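Local structure of cytidylyltransferase (Leptospira borgpetersenii serovar Hardjo-bovis, 6OEW) at residues K10-Q16 with I99-L105; L38-E43 with I70-V76; D206-S212 with I237-Q241. The protein probably acts as a metal-dependent nucleotidyltransferase, presumably transferring the cytidylyl group of CTP to an acceptor substrate. One frame throughout, in Å; residues are numbered along the deposited sequence.

Contact 1. Residues K10-Q16 with I99-L105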
loop_
_atom_site.group_PDB
_atom_site.type_symbol
_atom_site.label_atom_id
_atom_site.label_comp_id
_atom_site.label_asym_id
_atom_site.label_seq_id
_atom_site.Cartn_x
_atom_site.Cartn_y
_atom_site.Cartn_z
ATOM N N LYS A 10 3.076 17.556 -7.159
ATOM C CA LYS A 10 3.182 17.152 -5.767
ATOM C C LYS A 10 2.788 15.683 -5.665
ATOM O O LYS A 10 1.676 15.300 -6.063
ATOM C CB LYS A 10 2.311 18.025 -4.862
ATOM C CG LYS A 10 2.646 17.888 -3.372
ATOM C CD LYS A 10 1.727 18.743 -2.491
ATOM C CE LYS A 10 2.113 18.650 -1.018
ATOM N NZ LYS A 10 1.262 19.499 -0.126
ATOM N N VAL A 11 3.715 14.868 -5.165
ATOM C CA VAL A 11 3.488 13.442 -4.942
ATOM C C VAL A 11 3.023 13.257 -3.502
ATOM O O VAL A 11 3.622 13.814 -2.572
ATOM C CB VAL A 11 4.767 12.629 -5.203
ATOM C CG1 VAL A 11 4.545 11.138 -4.896
ATOM C CG2 VAL A 11 5.311 12.839 -6.633
ATOM N N GLY A 12 1.959 12.466 -3.312
ATOM C CA GLY A 12 1.476 12.128 -1.989
ATOM C C GLY A 12 1.380 10.624 -1.814
ATOM O O GLY A 12 0.889 9.938 -2.711
ATOM N N ILE A 13 1.875 10.089 -0.703
ATOM C CA ILE A 13 1.702 8.669 -0.392
ATOM C C ILE A 13 0.502 8.557 0.547
ATOM O O ILE A 13 0.570 8.941 1.722
ATOM C CB ILE A 13 2.962 8.048 0.225
ATOM C CG1 ILE A 13 4.169 8.180 -0.696
ATOM C CG2 ILE A 13 2.693 6.545 0.540
ATOM C CD1 ILE A 13 5.484 7.801 -0.027
ATOM N N LEU A 14 -0.616 8.052 0.022
ATOM C CA LEU A 14 -1.901 8.080 0.707
ATOM C C LEU A 14 -2.252 6.642 1.067
ATOM O O LEU A 14 -2.571 5.836 0.185
ATOM C CB LEU A 14 -2.978 8.713 -0.171
ATOM C CG LEU A 14 -2.706 10.118 -0.682
ATOM C CD1 LEU A 14 -4.000 10.707 -1.203
ATOM C CD2 LEU A 14 -2.086 11.002 0.396
ATOM N N ILE A 15 -2.169 6.323 2.360
ATOM C CA ILE A 15 -2.330 4.960 2.852
ATOM C C ILE A 15 -3.715 4.811 3.454
ATOM O O ILE A 15 -4.033 5.436 4.478
ATOM C CB ILE A 15 -1.270 4.614 3.904
ATOM C CG1 ILE A 15 0.126 5.021 3.426
ATOM C CG2 ILE A 15 -1.328 3.117 4.264
ATOM C CD1 ILE A 15 1.055 5.132 4.577
ATOM N N GLN A 16 -4.526 3.940 2.870
ATOM C CA GLN A 16 -5.827 3.649 3.455
ATOM C C GLN A 16 -5.686 2.560 4.512
ATOM O O GLN A 16 -5.050 1.522 4.285
ATOM C CB GLN A 16 -6.838 3.246 2.379
ATOM C CG GLN A 16 -6.431 2.039 1.566
ATOM C CD GLN A 16 -7.547 1.569 0.655
ATOM O OE1 GLN A 16 -7.653 1.999 -0.486
ATOM N NE2 GLN A 16 -8.396 0.678 1.172
ATOM N N ILE A 99 -2.543 17.293 -3.718
ATOM C CA ILE A 99 -1.758 16.212 -4.317
ATOM C C ILE A 99 -2.099 16.111 -5.797
ATOM O O ILE A 99 -3.279 16.088 -6.177
ATOM C CB ILE A 99 -2.029 14.869 -3.616
ATOM C CG1 ILE A 99 -1.794 14.954 -2.100
ATOM C CG2 ILE A 99 -1.188 13.748 -4.256
ATOM C CD1 ILE A 99 -0.372 15.268 -1.677
ATOM N N ASP A 100 -1.064 16.053 -6.639
ATOM C CA ASP A 100 -1.207 15.829 -8.074
ATOM C C ASP A 100 -0.979 14.382 -8.481
ATOM O O ASP A 100 -1.640 13.897 -9.410
ATOM C CB ASP A 100 -0.203 16.695 -8.852
ATOM C CG ASP A 100 -0.350 18.175 -8.552
ATOM O OD1 ASP A 100 -1.418 18.744 -8.861
ATOM O OD2 ASP A 100 0.610 18.762 -8.001
ATOM N N ILE A 101 -0.042 13.692 -7.832
ATOM C CA ILE A 101 0.297 12.302 -8.136
ATOM C C ILE A 101 0.046 11.467 -6.883
ATOM O O ILE A 101 0.760 11.608 -5.879
ATOM C CB ILE A 101 1.747 12.149 -8.605
ATOM C CG1 ILE A 101 2.029 13.077 -9.789
ATOM C CG2 ILE A 101 2.013 10.714 -9.005
ATOM C CD1 ILE A 101 1.233 12.751 -11.016
ATOM N N ILE A 102 -0.949 10.591 -6.943
ATOM C CA ILE A 102 -1.333 9.777 -5.791
ATOM C C ILE A 102 -0.590 8.439 -5.797
ATOM O O ILE A 102 -0.727 7.645 -6.733
ATOM C CB ILE A 102 -2.845 9.552 -5.772
ATOM C CG1 ILE A 102 -3.543 10.894 -5.515
ATOM C CG2 ILE A 102 -3.189 8.504 -4.694
ATOM C CD1 ILE A 102 -4.942 10.987 -6.100
ATOM N N VAL A 103 0.140 8.152 -4.723
ATOM C CA VAL A 103 0.674 6.812 -4.502
ATOM C C VAL A 103 -0.285 6.117 -3.541
ATOM O O VAL A 103 -0.374 6.470 -2.358
ATOM C CB VAL A 103 2.107 6.829 -3.964
ATOM C CG1 VAL A 103 2.609 5.387 -3.783
ATOM C CG2 VAL A 103 3.020 7.618 -4.898
ATOM N N ARG A 104 -1.044 5.165 -4.062
ATOM C CA ARG A 104 -2.056 4.477 -3.265
ATOM C C ARG A 104 -1.457 3.226 -2.635
ATOM O O ARG A 104 -0.995 2.335 -3.354
ATOM C CB ARG A 104 -3.259 4.092 -4.111
ATOM C CG ARG A 104 -4.285 3.402 -3.200
ATOM C CD ARG A 104 -5.171 2.490 -3.933
ATOM N NE ARG A 104 -6.223 1.891 -3.090
ATOM C CZ ARG A 104 -6.976 0.904 -3.546
ATOM N NH1 ARG A 104 -6.724 0.445 -4.766
ATOM N NH2 ARG A 104 -7.964 0.391 -2.809
ATOM N N LEU A 105 -1.467 3.168 -1.298
ATOM C CA LEU A 105 -1.058 2.006 -0.531
ATOM C C LEU A 105 -2.176 1.656 0.433
ATOM O O LEU A 105 -3.009 2.500 0.773
ATOM C CB LEU A 105 0.208 2.235 0.300
ATOM C CG LEU A 105 1.434 2.788 -0.427
ATOM C CD1 LEU A 105 2.555 3.024 0.600
ATOM C CD2 LEU A 105 1.882 1.833 -1.518
#

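Contact 2. Residues L38-E43 with I70-V76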
loop_
_atom_site.group_PDB
_atom_site.type_symbol
_atom_site.label_atom_id
_atom_site.label_comp_id
_atom_site.label_asym_id
_atom_site.label_seq_id
_atom_site.Cartn_x
_atom_site.Cartn_y
_atom_site.Cartn_z
ATOM N N LEU A 38 0.707 -1.189 11.521
ATOM C CA LEU A 38 0.673 0.058 10.757
ATOM C C LEU A 38 1.865 0.950 11.085
ATOM O O LEU A 38 2.441 1.576 10.182
ATOM C CB LEU A 38 -0.640 0.805 11.010
ATOM C CG LEU A 38 -0.822 2.133 10.246
ATOM C CD1 LEU A 38 -0.582 2.000 8.727
ATOM C CD2 LEU A 38 -2.213 2.686 10.492
ATOM N N GLY A 39 2.266 1.022 12.360
ATOM C CA GLY A 39 3.442 1.824 12.702
ATOM C C GLY A 39 4.713 1.342 12.018
ATOM O O GLY A 39 5.537 2.145 11.557
ATOM N N PHE A 40 4.890 0.024 11.941
ATOM C CA PHE A 40 6.014 -0.548 11.207
ATOM C C PHE A 40 6.027 -0.079 9.758
ATOM O O PHE A 40 7.087 0.278 9.216
ATOM C CB PHE A 40 5.925 -2.074 11.274
ATOM C CG PHE A 40 7.230 -2.765 11.056
ATOM C CD1 PHE A 40 7.942 -3.274 12.138
ATOM C CD2 PHE A 40 7.753 -2.912 9.777
ATOM C CE1 PHE A 40 9.151 -3.926 11.956
ATOM C CE2 PHE A 40 8.983 -3.567 9.592
ATOM C CZ PHE A 40 9.678 -4.061 10.678
ATOM N N MET A 41 4.865 -0.107 9.106
ATOM C CA MET A 41 4.751 0.356 7.726
ATOM C C MET A 41 5.165 1.817 7.593
ATOM O O MET A 41 5.929 2.183 6.689
ATOM C CB MET A 41 3.320 0.164 7.233
ATOM C CG MET A 41 3.168 0.354 5.724
ATOM S SD MET A 41 1.427 0.282 5.256
ATOM C CE MET A 41 1.570 0.550 3.472
ATOM N N LEU A 42 4.667 2.664 8.491
ATOM C CA LEU A 42 5.003 4.078 8.443
ATOM C C LEU A 42 6.503 4.288 8.627
ATOM O O LEU A 42 7.109 5.101 7.924
ATOM C CB LEU A 42 4.191 4.834 9.495
ATOM C CG LEU A 42 2.665 4.849 9.278
ATOM C CD1 LEU A 42 1.960 5.613 10.387
ATOM C CD2 LEU A 42 2.312 5.470 7.928
ATOM N N GLU A 43 7.130 3.534 9.534
ATOM C CA GLU A 43 8.578 3.652 9.709
ATOM C C GLU A 43 9.330 3.258 8.440
ATOM O O GLU A 43 10.340 3.884 8.093
ATOM C CB GLU A 43 9.044 2.803 10.890
ATOM C CG GLU A 43 8.609 3.355 12.226
ATOM C CD GLU A 43 9.318 2.691 13.373
ATOM O OE1 GLU A 43 10.544 2.492 13.294
ATOM O OE2 GLU A 43 8.640 2.347 14.356
ATOM N N ILE A 70 -2.103 5.870 15.992
ATOM C CA ILE A 70 -0.902 5.247 15.453
ATOM C C ILE A 70 -0.227 6.180 14.450
ATOM O O ILE A 70 0.992 6.394 14.503
ATOM C CB ILE A 70 -1.252 3.883 14.827
ATOM C CG1 ILE A 70 -1.642 2.864 15.907
ATOM C CG2 ILE A 70 -0.097 3.353 13.954
ATOM C CD1 ILE A 70 -2.245 1.591 15.334
ATOM N N ALA A 71 -1.013 6.787 13.551
ATOM C CA ALA A 71 -0.435 7.720 12.588
ATOM C C ALA A 71 0.212 8.903 13.290
ATOM O O ALA A 71 1.302 9.346 12.903
ATOM C CB ALA A 71 -1.504 8.201 11.607
ATOM N N LYS A 72 -0.445 9.437 14.325
ATOM C CA LYS A 72 0.089 10.615 15.000
ATOM C C LYS A 72 1.376 10.286 15.742
ATOM O O LYS A 72 2.299 11.109 15.776
ATOM C CB LYS A 72 -0.950 11.213 15.955
ATOM C CG LYS A 72 -1.909 12.181 15.266
ATOM C CD LYS A 72 -2.401 13.267 16.212
ATOM C CE LYS A 72 -3.854 13.065 16.589
ATOM N NZ LYS A 72 -4.412 14.285 17.246
ATOM N N LYS A 73 1.445 9.095 16.347
ATOM C CA LYS A 73 2.650 8.654 17.040
ATOM C C LYS A 73 3.837 8.627 16.090
ATOM O O LYS A 73 4.977 8.878 16.502
ATOM C CB LYS A 73 2.411 7.267 17.653
ATOM C CG LYS A 73 3.612 6.615 18.331
ATOM C CD LYS A 73 3.339 5.131 18.607
ATOM C CE LYS A 73 4.525 4.429 19.260
ATOM N NZ LYS A 73 4.702 4.847 20.679
ATOM N N ASN A 74 3.577 8.355 14.817
ATOM C CA ASN A 74 4.598 8.288 13.786
ATOM C C ASN A 74 4.762 9.594 13.021
ATOM O O ASN A 74 5.462 9.619 12.009
ATOM C CB ASN A 74 4.265 7.151 12.820
ATOM C CG ASN A 74 4.562 5.801 13.400
ATOM O OD1 ASN A 74 5.691 5.326 13.317
ATOM N ND2 ASN A 74 3.560 5.174 14.004
ATOM N N GLY A 75 4.107 10.667 13.460
ATOM C CA GLY A 75 4.322 11.974 12.862
ATOM C C GLY A 75 3.852 12.130 11.432
ATOM O O GLY A 75 4.434 12.918 10.691
ATOM N N VAL A 76 2.806 11.415 11.020
ATOM C CA VAL A 76 2.273 11.595 9.677
ATOM C C VAL A 76 0.880 12.210 9.791
ATOM O O VAL A 76 0.275 12.247 10.863
ATOM C CB VAL A 76 2.266 10.276 8.870
ATOM C CG1 VAL A 76 3.645 9.587 8.946
ATOM C CG2 VAL A 76 1.239 9.376 9.368
HETATM O O HOH W 1 6.233 2.896 14.962
#

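Contact 3. Residues D206-S212 with I237-Q241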
loop_
_atom_site.group_PDB
_atom_site.type_symbol
_atom_site.label_atom_id
_atom_site.label_comp_id
_atom_site.label_asym_id
_atom_site.label_seq_id
_atom_site.Cartn_x
_atom_site.Cartn_y
_atom_site.Cartn_z
ATOM N N ASP A 206 -0.786 -15.238 8.224
ATOM C CA ASP A 206 0.005 -14.171 7.606
ATOM C C ASP A 206 0.845 -13.465 8.656
ATOM O O ASP A 206 2.039 -13.196 8.456
ATOM C CB ASP A 206 -0.903 -13.136 6.940
ATOM C CG ASP A 206 -1.545 -13.625 5.660
ATOM O OD1 ASP A 206 -1.094 -14.625 5.068
ATOM O OD2 ASP A 206 -2.530 -12.981 5.249
ATOM N N TYR A 207 0.193 -13.099 9.761
ATOM C CA TYR A 207 0.828 -12.433 10.886
ATOM C C TYR A 207 2.025 -13.221 11.396
ATOM O O TYR A 207 3.086 -12.647 11.663
ATOM C CB TYR A 207 -0.218 -12.244 11.992
ATOM C CG TYR A 207 0.217 -11.504 13.241
ATOM C CD1 TYR A 207 0.903 -10.283 13.165
ATOM C CD2 TYR A 207 -0.102 -11.999 14.492
ATOM C CE1 TYR A 207 1.283 -9.603 14.338
ATOM C CE2 TYR A 207 0.252 -11.334 15.646
ATOM C CZ TYR A 207 0.939 -10.135 15.575
ATOM O OH TYR A 207 1.288 -9.505 16.762
ATOM N N GLU A 208 1.854 -14.529 11.606
ATOM C CA GLU A 208 2.950 -15.363 12.094
ATOM C C GLU A 208 4.112 -15.360 11.109
ATOM O O GLU A 208 5.281 -15.295 11.504
ATOM C CB GLU A 208 2.462 -16.797 12.310
ATOM C CG GLU A 208 1.326 -16.949 13.333
ATOM C CD GLU A 208 0.741 -18.362 13.389
ATOM O OE1 GLU A 208 0.963 -19.162 12.455
ATOM O OE2 GLU A 208 0.052 -18.673 14.375
ATOM N N THR A 209 3.790 -15.467 9.818
ATOM C CA THR A 209 4.799 -15.392 8.756
ATOM C C THR A 209 5.554 -14.069 8.807
ATOM O O THR A 209 6.794 -14.033 8.748
ATOM C CB THR A 209 4.111 -15.543 7.392
ATOM O OG1 THR A 209 3.485 -16.830 7.315
ATOM C CG2 THR A 209 5.126 -15.372 6.220
ATOM N N LEU A 210 4.814 -12.965 8.877
ATOM C CA LEU A 210 5.443 -11.650 8.879
ATOM C C LEU A 210 6.267 -11.447 10.139
ATOM O O LEU A 210 7.340 -10.835 10.098
ATOM C CB LEU A 210 4.371 -10.565 8.752
ATOM C CG LEU A 210 3.633 -10.544 7.408
ATOM C CD1 LEU A 210 2.398 -9.697 7.523
ATOM C CD2 LEU A 210 4.543 -9.983 6.304
ATOM N N LYS A 211 5.785 -11.961 11.269
ATOM C CA LYS A 211 6.570 -11.867 12.493
ATOM C C LYS A 211 7.884 -12.617 12.353
ATOM O O LYS A 211 8.931 -12.153 12.824
ATOM C CB LYS A 211 5.755 -12.397 13.674
ATOM C CG LYS A 211 4.827 -11.332 14.240
ATOM C CD LYS A 211 3.822 -11.895 15.293
ATOM C CE LYS A 211 4.308 -13.066 16.097
ATOM N NZ LYS A 211 3.239 -13.566 17.081
ATOM N N SER A 212 7.855 -13.771 11.692
ATOM C CA SER A 212 9.092 -14.509 11.483
ATOM C C SER A 212 10.038 -13.747 10.555
ATOM O O SER A 212 11.243 -13.666 10.820
ATOM C CB SER A 212 8.767 -15.894 10.940
ATOM O OG SER A 212 8.123 -16.653 11.942
ATOM N N ILE A 237 10.070 -19.863 7.398
ATOM C CA ILE A 237 9.446 -18.583 7.715
ATOM C C ILE A 237 7.996 -18.575 7.250
ATOM O O ILE A 237 7.116 -18.009 7.915
ATOM C CB ILE A 237 10.248 -17.431 7.083
ATOM C CG1 ILE A 237 11.566 -17.241 7.840
ATOM C CG2 ILE A 237 9.413 -16.133 7.035
ATOM C CD1 ILE A 237 12.546 -16.327 7.109
ATOM N N ILE A 238 7.724 -19.209 6.109
ATOM C CA ILE A 238 6.410 -19.154 5.471
ATOM C C ILE A 238 5.462 -20.058 6.254
ATOM O O ILE A 238 5.623 -21.281 6.260
ATOM C CB ILE A 238 6.489 -19.565 3.995
ATOM C CG1 ILE A 238 7.393 -18.597 3.230
ATOM C CG2 ILE A 238 5.116 -19.539 3.360
ATOM C CD1 ILE A 238 6.843 -17.190 3.209
ATOM N N GLN A 239 4.472 -19.451 6.914
ATOM C CA GLN A 239 3.496 -20.172 7.736
ATOM C C GLN A 239 2.063 -19.971 7.251
ATOM O O GLN A 239 1.121 -20.432 7.913
ATOM C CB GLN A 239 3.608 -19.744 9.205
ATOM C CG GLN A 239 4.811 -20.313 9.943
ATOM C CD GLN A 239 5.423 -19.319 10.925
ATOM O OE1 GLN A 239 6.265 -18.502 10.550
ATOM N NE2 GLN A 239 5.007 -19.390 12.184
ATOM N N ASN A 240 1.876 -19.286 6.122
ATOM C CA ASN A 240 0.563 -19.045 5.534
ATOM C C ASN A 240 0.391 -19.806 4.229
ATOM O O ASN A 240 -0.504 -19.495 3.436
ATOM C CB ASN A 240 0.345 -17.548 5.303
ATOM C CG ASN A 240 1.407 -16.939 4.375
ATOM O OD1 ASN A 240 2.295 -17.644 3.856
ATOM N ND2 ASN A 240 1.310 -15.630 4.156
ATOM N N GLN A 241 1.236 -20.800 4.004
ATOM C CA GLN A 241 1.296 -21.570 2.774
ATOM C C GLN A 241 2.039 -22.851 3.110
ATOM O O GLN A 241 2.993 -22.827 3.895
ATOM C CB GLN A 241 2.022 -20.791 1.659
ATOM C CG GLN A 241 2.096 -21.499 0.310
ATOM C CD GLN A 241 0.729 -21.669 -0.320
ATOM O OE1 GLN A 241 0.259 -22.789 -0.515
ATOM N NE2 GLN A 241 0.079 -20.552 -0.635
#

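Contact 1. Residues K10-Q16 with I99-L105
Lys10, Leu105 and Ile99 bury the largest areas where these segments meet. Lys10 opens the pairing: its N donates to Asp100 OD2 (2.9 Å), while its O accepts from both Asp100 N and Ile101 N (2.9 Å each). Its extended side chain passes Ile99 (CD to CD1, 4.1 Å) and ends with NZ hydrogen-bonded to Tyr97 O. Ile99 turns its side chain over Gly12, CG2 lying 3.5 Å from Gly12 N; a CB at Gly12 would come within 2.5 Å of Ile99 CD1. Strands 11-16 and 101-105 then run parallel in the middle of the Rossmann-like GT-A sheet, hydrogen-bonded alternately from Gly12 N to Ile101 O (3.0 Å) through to Gln16 N and Leu105 O (3.0 Å). Leu105 shares a face with Val11, Ile13, Ile15 and Val103. There its CD1 meets Ile13 CG2 (3.5 Å), and helix 37-45 covers it through Met41 and Leu45. At the C-terminal end Gln16 OE1 accepts from Arg104 NE (3.0 Å) and NH2 (2.8 Å), while Arg104 NH1 forms a salt bridge with Glu149.

Contact 2. Residues L38-E43 with I70-V76
A helix ending in a Schellman motif packs here against a neighbouring helix: 65-73 and 37-45 lie side by side, both touching strand 54-59 of the sheet. Ile70 begins the contact, its CG2 against Leu38 CB (3.9 Å) and Gly39 N (3.7 Å). One residue on, Ala71 CA lies 3.9 Å from Leu42 CD1. Asn74, the first residue past the helix, folds back so that ND2 donates to Ile70 O (2.9 Å) and sits 3.6 Å from Gly39 CA, where the lack of a side chain leaves room for the amide. A water links Glu43 of helix 37-45 to Asn74 at the end of the other helix, donating to Asn74 OD1 (3.0 Å) and Glu43 OE2 (2.5 Å); Glu43 OE1 forms a salt bridge with Lys220. Gly75, with positive phi, is the C-prime residue: its N bonds to Lys72 O (3.0 Å), and Val76 N reaches back to Ala71 O (3.2 Å). This reversal directs Val76 toward helix 37-45 and Val56, leaving its CG2 4.0 Å from Leu42 CD1.

Contact 3. Residues D206-S212 with I237-Q241
This is a helix-to-loop contact, mainly polar, in which segment 237-241, beyond helix 224-233, runs beside helix 204-214 toward the C-terminal end of the chain. Pairs of nearest CA atoms follow the helix in reverse, from Ser212 with Ile237 through Thr209 with Gln239 to Asp206 with Asn240, so the loop runs back along one side of the helix, opposite to its chain direction. Thr209, the residue with the largest area buried by the contact, lies in the middle. Its OG1 accepts from Gln239 N (2.8 Å) and also bonds to Glu205 O one helical turn back, while its CG2 touches Ile238 CD1 (3.9 Å) and its CA approaches Ile237 O (3.6 Å) in a CA-H...O contact. Ser212 CB packs on Ile237 CG2 (4.0 Å), and Ile237 also touches Val230 of helix 224-233. At the other end Asn240 ND2 donates to Asp206 OD1 (2.8 Å) and binds Arg198 O as well; Asp206 OD2 accepts from Asp202 N. The hydrogen bonds from Gln239 N to Thr209 OG1 and from Asn240 ND2 to Asp206 OD1 pair a backbone amide with a hydroxyl and a neutral amide with a carboxylate, holding the loop by directional bonds without an ion pair.

Along the chain, contact 1 encloses contact 2, since both segments of contact 2 fall between strands 11-16 and 101-106; contact 3 follows in series. Contacts 1 and 2 have centres 16 Å apart and touch: Ile15 CD1 lies 3.6 Å from Leu42 CD2, and Met41 CE is 3.8 Å from Leu105 CB, so the helix pair continues the core on one face of the central sheet. Contact 3 lies apart, its centre 29 Å from contact 1, across the chain's centre, and 22 Å from contact 2. Gln16 of contact 1 and Asp206 of contact 3 nevertheless both have side chains within about 8 Å of that of the Mg-binding Asp108, so the strand end at Gln16 and helix 204-214 both come near the metal-binding region.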